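Local coordinates for cytochrome c-552/4 domain-containing protein (PDB 4QO5) that carries eight c-type hemes on a membrane-associated archaeal scaffold and probably transfers electrons, its exact physiological role being unknown, at residues I101-C113 with G204-T216. Sequence-based numbering, arbitrary orientation.
Sequences IHPIVTPNDCAVC and GRVNPDGSLGACT. With HEC (heme c), chain C.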
loop_
_atom_site.group_PDB
_atom_site.type_symbol
_atom_site.label_atom_id
_atom_site.label_comp_id
_atom_site.label_asym_id
_atom_site.label_seq_id
_atom_site.Cartn_x
_atom_site.Cartn_y
_atom_site.Cartn_z
ATOM N N ILE A 101 -10.863 -20.613 35.255
ATOM C CA ILE A 101 -10.544 -19.517 34.335
ATOM C C ILE A 101 -11.276 -19.652 33.008
ATOM O O ILE A 101 -11.696 -20.738 32.629
ATOM C CB ILE A 101 -9.022 -19.404 34.087
ATOM C CG1 ILE A 101 -8.508 -20.647 33.375
ATOM C CG2 ILE A 101 -8.268 -19.185 35.400
ATOM C CD1 ILE A 101 -8.064 -20.396 31.948
ATOM N N HIS A 102 -11.429 -18.538 32.304
ATOM C CA HIS A 102 -12.026 -18.553 30.973
ATOM C C HIS A 102 -11.074 -17.831 30.028
ATOM O O HIS A 102 -10.508 -16.804 30.394
ATOM C CB HIS A 102 -13.408 -17.885 30.959
ATOM C CG HIS A 102 -13.412 -16.460 31.428
ATOM N ND1 HIS A 102 -13.382 -16.115 32.762
ATOM C CD2 HIS A 102 -13.444 -15.289 30.740
ATOM C CE1 HIS A 102 -13.397 -14.797 32.876
ATOM N NE2 HIS A 102 -13.418 -14.271 31.663
ATOM N N PRO A 103 -10.886 -18.379 28.819
ATOM C CA PRO A 103 -9.909 -17.776 27.898
ATOM C C PRO A 103 -10.384 -16.454 27.312
ATOM O O PRO A 103 -9.563 -15.556 27.166
ATOM C CB PRO A 103 -9.784 -18.821 26.788
ATOM C CG PRO A 103 -10.118 -20.133 27.476
ATOM C CD PRO A 103 -11.252 -19.749 28.410
ATOM N N ILE A 104 -11.668 -16.332 26.975
ATOM C CA ILE A 104 -12.114 -15.117 26.312
ATOM C C ILE A 104 -12.557 -14.101 27.344
ATOM O O ILE A 104 -13.661 -14.197 27.895
ATOM C CB ILE A 104 -13.231 -15.361 25.269
ATOM C CG1 ILE A 104 -12.739 -16.318 24.178
ATOM C CG2 ILE A 104 -13.665 -14.029 24.621
ATOM C CD1 ILE A 104 -13.828 -16.707 23.174
ATOM N N VAL A 105 -11.667 -13.155 27.629
ATOM C CA VAL A 105 -11.982 -12.055 28.523
ATOM C C VAL A 105 -12.807 -11.016 27.751
ATOM O O VAL A 105 -12.409 -10.559 26.682
ATOM C CB VAL A 105 -10.691 -11.459 29.130
ATOM C CG1 VAL A 105 -10.986 -10.221 29.959
ATOM C CG2 VAL A 105 -9.942 -12.514 29.946
ATOM N N THR A 106 -13.964 -10.645 28.294
ATOM C CA THR A 106 -14.967 -9.932 27.516
ATOM C C THR A 106 -15.137 -8.490 28.006
ATOM O O THR A 106 -14.605 -8.137 29.058
ATOM C CB THR A 106 -16.315 -10.647 27.648
ATOM O OG1 THR A 106 -16.778 -10.496 28.992
ATOM C CG2 THR A 106 -16.171 -12.138 27.289
ATOM N N PRO A 107 -15.859 -7.652 27.236
ATOM C CA PRO A 107 -16.143 -6.280 27.699
ATOM C C PRO A 107 -16.760 -6.242 29.100
ATOM O O PRO A 107 -16.478 -5.330 29.897
ATOM C CB PRO A 107 -17.146 -5.767 26.660
ATOM C CG PRO A 107 -16.736 -6.475 25.394
ATOM C CD PRO A 107 -16.328 -7.866 25.848
ATOM N N ASN A 108 -17.576 -7.235 29.424
ATOM C CA ASN A 108 -18.151 -7.268 30.769
ATOM C C ASN A 108 -17.106 -7.508 31.861
ATOM O O ASN A 108 -17.271 -7.056 32.995
ATOM C CB ASN A 108 -19.315 -8.258 30.858
ATOM C CG ASN A 108 -20.587 -7.706 30.229
ATOM O OD1 ASN A 108 -20.605 -6.576 29.731
ATOM N ND2 ASN A 108 -21.657 -8.494 30.255
ATOM N N ASP A 109 -16.022 -8.202 31.513
ATOM C CA ASP A 109 -14.902 -8.356 32.436
ATOM C C ASP A 109 -14.139 -7.029 32.569
ATOM O O ASP A 109 -13.836 -6.585 33.680
ATOM C CB ASP A 109 -13.940 -9.435 31.937
ATOM C CG ASP A 109 -14.552 -10.825 31.985
ATOM O OD1 ASP A 109 -15.458 -11.064 32.826
ATOM O OD2 ASP A 109 -14.127 -11.667 31.169
ATOM N N CYS A 110 -13.801 -6.429 31.431
ATOM C CA CYS A 110 -13.172 -5.111 31.406
ATOM C C CYS A 110 -13.967 -4.105 32.231
ATOM O O CYS A 110 -13.382 -3.222 32.875
ATOM C CB CYS A 110 -13.064 -4.587 29.965
ATOM S SG CYS A 110 -12.274 -5.728 28.781
ATOM N N ALA A 111 -15.293 -4.234 32.207
ATOM C CA ALA A 111 -16.166 -3.248 32.863
ATOM C C ALA A 111 -16.010 -3.231 34.372
ATOM O O ALA A 111 -16.467 -2.302 35.042
ATOM C CB ALA A 111 -17.623 -3.480 32.502
ATOM N N VAL A 112 -15.396 -4.281 34.907
ATOM C CA VAL A 112 -15.158 -4.380 36.337
ATOM C C VAL A 112 -14.345 -3.173 36.817
ATOM O O VAL A 112 -14.573 -2.657 37.924
ATOM C CB VAL A 112 -14.501 -5.739 36.681
ATOM C CG1 VAL A 112 -14.011 -5.786 38.125
ATOM C CG2 VAL A 112 -15.503 -6.854 36.413
ATOM N N CYS A 113 -13.446 -2.691 35.956
ATOM C CA CYS A 113 -12.632 -1.508 36.258
ATOM C C CYS A 113 -12.791 -0.342 35.289
ATOM O O CYS A 113 -12.436 0.772 35.628
ATOM C CB CYS A 113 -11.160 -1.889 36.336
ATOM S SG CYS A 113 -11.012 -3.125 37.580
ATOM N N GLY A 204 -17.653 -6.193 16.641
ATOM C CA GLY A 204 -18.949 -6.617 17.139
ATOM C C GLY A 204 -19.006 -8.088 17.534
ATOM O O GLY A 204 -20.068 -8.706 17.470
ATOM N N ARG A 205 -17.868 -8.658 17.928
ATOM C CA ARG A 205 -17.832 -10.080 18.302
ATOM C C ARG A 205 -18.875 -10.385 19.384
ATOM O O ARG A 205 -18.984 -9.650 20.372
ATOM C CB ARG A 205 -16.458 -10.479 18.809
ATOM C CG ARG A 205 -16.325 -12.008 19.120
ATOM C CD ARG A 205 -14.926 -12.275 19.622
ATOM N NE ARG A 205 -14.767 -11.777 20.987
ATOM C CZ ARG A 205 -13.617 -11.365 21.518
ATOM N NH1 ARG A 205 -12.480 -11.359 20.803
ATOM N NH2 ARG A 205 -13.603 -10.956 22.775
ATOM N N VAL A 206 -19.650 -11.449 19.188
ATOM C CA VAL A 206 -20.660 -11.837 20.183
ATOM C C VAL A 206 -20.042 -12.877 21.113
ATOM O O VAL A 206 -19.825 -14.019 20.729
ATOM C CB VAL A 206 -21.934 -12.384 19.510
ATOM C CG1 VAL A 206 -23.016 -12.687 20.552
ATOM C CG2 VAL A 206 -22.442 -11.385 18.467
ATOM N N ASN A 207 -19.751 -12.458 22.337
ATOM C CA ASN A 207 -18.979 -13.258 23.273
ATOM C C ASN A 207 -19.807 -14.345 23.942
ATOM O O ASN A 207 -21.038 -14.291 23.913
ATOM C CB ASN A 207 -18.359 -12.326 24.313
ATOM C CG ASN A 207 -17.369 -11.378 23.694
ATOM O OD1 ASN A 207 -16.310 -11.797 23.228
ATOM N ND2 ASN A 207 -17.711 -10.105 23.663
ATOM N N PRO A 208 -19.132 -15.343 24.536
ATOM C CA PRO A 208 -19.856 -16.425 25.214
ATOM C C PRO A 208 -20.766 -15.959 26.361
ATOM O O PRO A 208 -21.754 -16.633 26.644
ATOM C CB PRO A 208 -18.729 -17.314 25.758
ATOM C CG PRO A 208 -17.560 -17.056 24.873
ATOM C CD PRO A 208 -17.677 -15.591 24.482
ATOM N N ASP A 209 -20.436 -14.846 27.012
ATOM C CA ASP A 209 -21.260 -14.314 28.106
ATOM C C ASP A 209 -22.359 -13.386 27.590
ATOM O O ASP A 209 -23.094 -12.778 28.373
ATOM C CB ASP A 209 -20.391 -13.593 29.157
ATOM C CG ASP A 209 -19.732 -12.319 28.612
ATOM O OD1 ASP A 209 -19.096 -11.586 29.407
ATOM O OD2 ASP A 209 -19.842 -12.052 27.399
ATOM N N GLY A 210 -22.456 -13.270 26.272
ATOM C CA GLY A 210 -23.496 -12.468 25.659
ATOM C C GLY A 210 -23.152 -11.000 25.466
ATOM O O GLY A 210 -23.883 -10.278 24.785
ATOM N N SER A 211 -22.056 -10.540 26.064
ATOM C CA SER A 211 -21.637 -9.168 25.827
ATOM C C SER A 211 -21.157 -9.032 24.386
ATOM O O SER A 211 -20.814 -10.027 23.734
ATOM C CB SER A 211 -20.546 -8.719 26.811
ATOM O OG SER A 211 -19.358 -9.478 26.667
ATOM N N LEU A 212 -21.147 -7.798 23.894
ATOM C CA LEU A 212 -20.752 -7.521 22.519
ATOM C C LEU A 212 -19.442 -6.753 22.427
ATOM O O LEU A 212 -19.261 -5.717 23.075
ATOM C CB LEU A 212 -21.836 -6.703 21.810
ATOM C CG LEU A 212 -23.239 -7.293 21.775
ATOM C CD1 LEU A 212 -24.136 -6.359 20.974
ATOM C CD2 LEU A 212 -23.219 -8.695 21.180
ATOM N N GLY A 213 -18.538 -7.249 21.593
ATOM C CA GLY A 213 -17.340 -6.500 21.258
ATOM C C GLY A 213 -16.049 -7.216 21.582
ATOM O O GLY A 213 -16.020 -8.124 22.395
ATOM N N ALA A 214 -14.970 -6.822 20.917
ATOM C CA ALA A 214 -13.657 -7.289 21.308
ATOM C C ALA A 214 -12.857 -6.089 21.785
ATOM O O ALA A 214 -12.552 -5.189 21.001
ATOM C CB ALA A 214 -12.948 -7.990 20.131
ATOM N N CYS A 215 -12.488 -6.069 23.057
ATOM C CA CYS A 215 -11.715 -4.932 23.554
ATOM C C CYS A 215 -10.239 -4.985 23.201
ATOM O O CYS A 215 -9.466 -4.179 23.698
ATOM C CB CYS A 215 -11.841 -4.806 25.065
ATOM S SG CYS A 215 -13.520 -4.526 25.611
ATOM N N THR A 216 -9.845 -5.937 22.367
ATOM C CA THR A 216 -8.456 -6.022 21.937
ATOM C C THR A 216 -8.287 -5.539 20.510
ATOM O O THR A 216 -7.178 -5.528 19.973
ATOM C CB THR A 216 -7.941 -7.458 22.050
ATOM O OG1 THR A 216 -8.898 -8.318 21.420
ATOM C CG2 THR A 216 -7.821 -7.837 23.533
HETATM FE FE HEC C . -4.983 -13.169 28.683
HETATM C CHA HEC C . -6.599 -14.512 25.962
HETATM C CHB HEC C . -3.070 -16.041 28.899
HETATM C CHC HEC C . -3.357 -11.787 31.207
HETATM C CHD HEC C . -7.075 -10.455 28.578
HETATM N NA HEC C . -4.816 -14.894 27.632
HETATM C C1A HEC C . -5.604 -15.248 26.535
HETATM C C2A HEC C . -5.221 -16.559 26.082
HETATM C C3A HEC C . -4.242 -16.982 26.873
HETATM C C4A HEC C . -3.967 -15.956 27.858
HETATM C CMA HEC C . -3.506 -18.334 26.755
HETATM C CAA HEC C . -5.886 -17.327 24.912
HETATM C CBA HEC C . -5.694 -16.692 23.545
HETATM C CGA HEC C . -4.365 -17.148 23.025
HETATM O O1A HEC C . -3.654 -16.295 22.431
HETATM O O2A HEC C . -4.018 -18.347 23.225
HETATM N NB HEC C . -3.618 -13.841 29.828
HETATM C C1B HEC C . -2.843 -14.987 29.721
HETATM C C2B HEC C . -1.684 -14.871 30.561
HETATM C C3B HEC C . -1.789 -13.656 31.118
HETATM C C4B HEC C . -2.990 -13.018 30.714
HETATM C CMB HEC C . -0.573 -15.955 30.632
HETATM C CAB HEC C . -0.880 -12.805 31.985
HETATM C CBB HEC C . 0.625 -12.960 31.570
HETATM N NC HEC C . -5.197 -11.484 29.719
HETATM C C1C HEC C . -4.427 -11.077 30.775
HETATM C C2C HEC C . -5.022 -9.928 31.410
HETATM C C3C HEC C . -5.913 -9.483 30.508
HETATM C C4C HEC C . -6.127 -10.505 29.553
HETATM C CMC HEC C . -4.223 -9.138 32.485
HETATM C CAC HEC C . -6.873 -8.269 30.415
HETATM C CBC HEC C . -6.280 -6.919 30.910
HETATM N ND HEC C . -6.536 -12.619 27.488
HETATM C C1D HEC C . -7.216 -11.409 27.610
HETATM C C2D HEC C . -8.184 -11.235 26.557
HETATM C C3D HEC C . -8.072 -12.506 25.729
HETATM C C4D HEC C . -7.041 -13.296 26.388
HETATM C CMD HEC C . -9.076 -9.967 26.423
HETATM C CAD HEC C . -8.826 -12.968 24.450
HETATM C CBD HEC C . -10.115 -12.237 24.124
HETATM C CGD HEC C . -9.809 -11.021 23.265
HETATM O O1D HEC C . -10.766 -10.310 22.895
HETATM O O2D HEC C . -8.619 -10.769 22.947
HETATM O O HOH W 1 -12.007 -8.517 24.724
#
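With chi1 at 68° in T106 and 66° in D209, each polar group is tucked in over its own backbone, and the hydroxyl and carboxylate face each other across the contact. T106 OG1 donates to D209 OD1 at 2.6 Å, on the syn side but tilted from the carboxylate plane. D209 OD2 takes both S211 OG and S211 N, closing an Asx turn that fixes the carboxylate. P107 CD lies 3.4 Å from N207 ND2, and P107 CG sits against L212 O and G213 O. N207 OD1 receives R205 NE (2.7 Å) and NH2 side-on, while ND2 points almost straight at G213 O (2.9 Å, 177°). With an alanine in its place, R205 would lose this acceptor and G213 O this donor, which is likely to let the guanidinium turn. I104 CG2 lies over one guanidinium face; at the edge, R205 NH1 and NH2 both reach O1D of the heme propionate, each at 2.9 Å. A water links this oxygen to V105 O and C215 N. C110 SG and C215 SG touch at 3.6 Å, each thioether-linked to a different heme. A T106-D109 capping box starts helix 107-110, leading into the C110-C113 heme-attachment motif; the contact fits a multiheme cytochrome c with closely packed hemes.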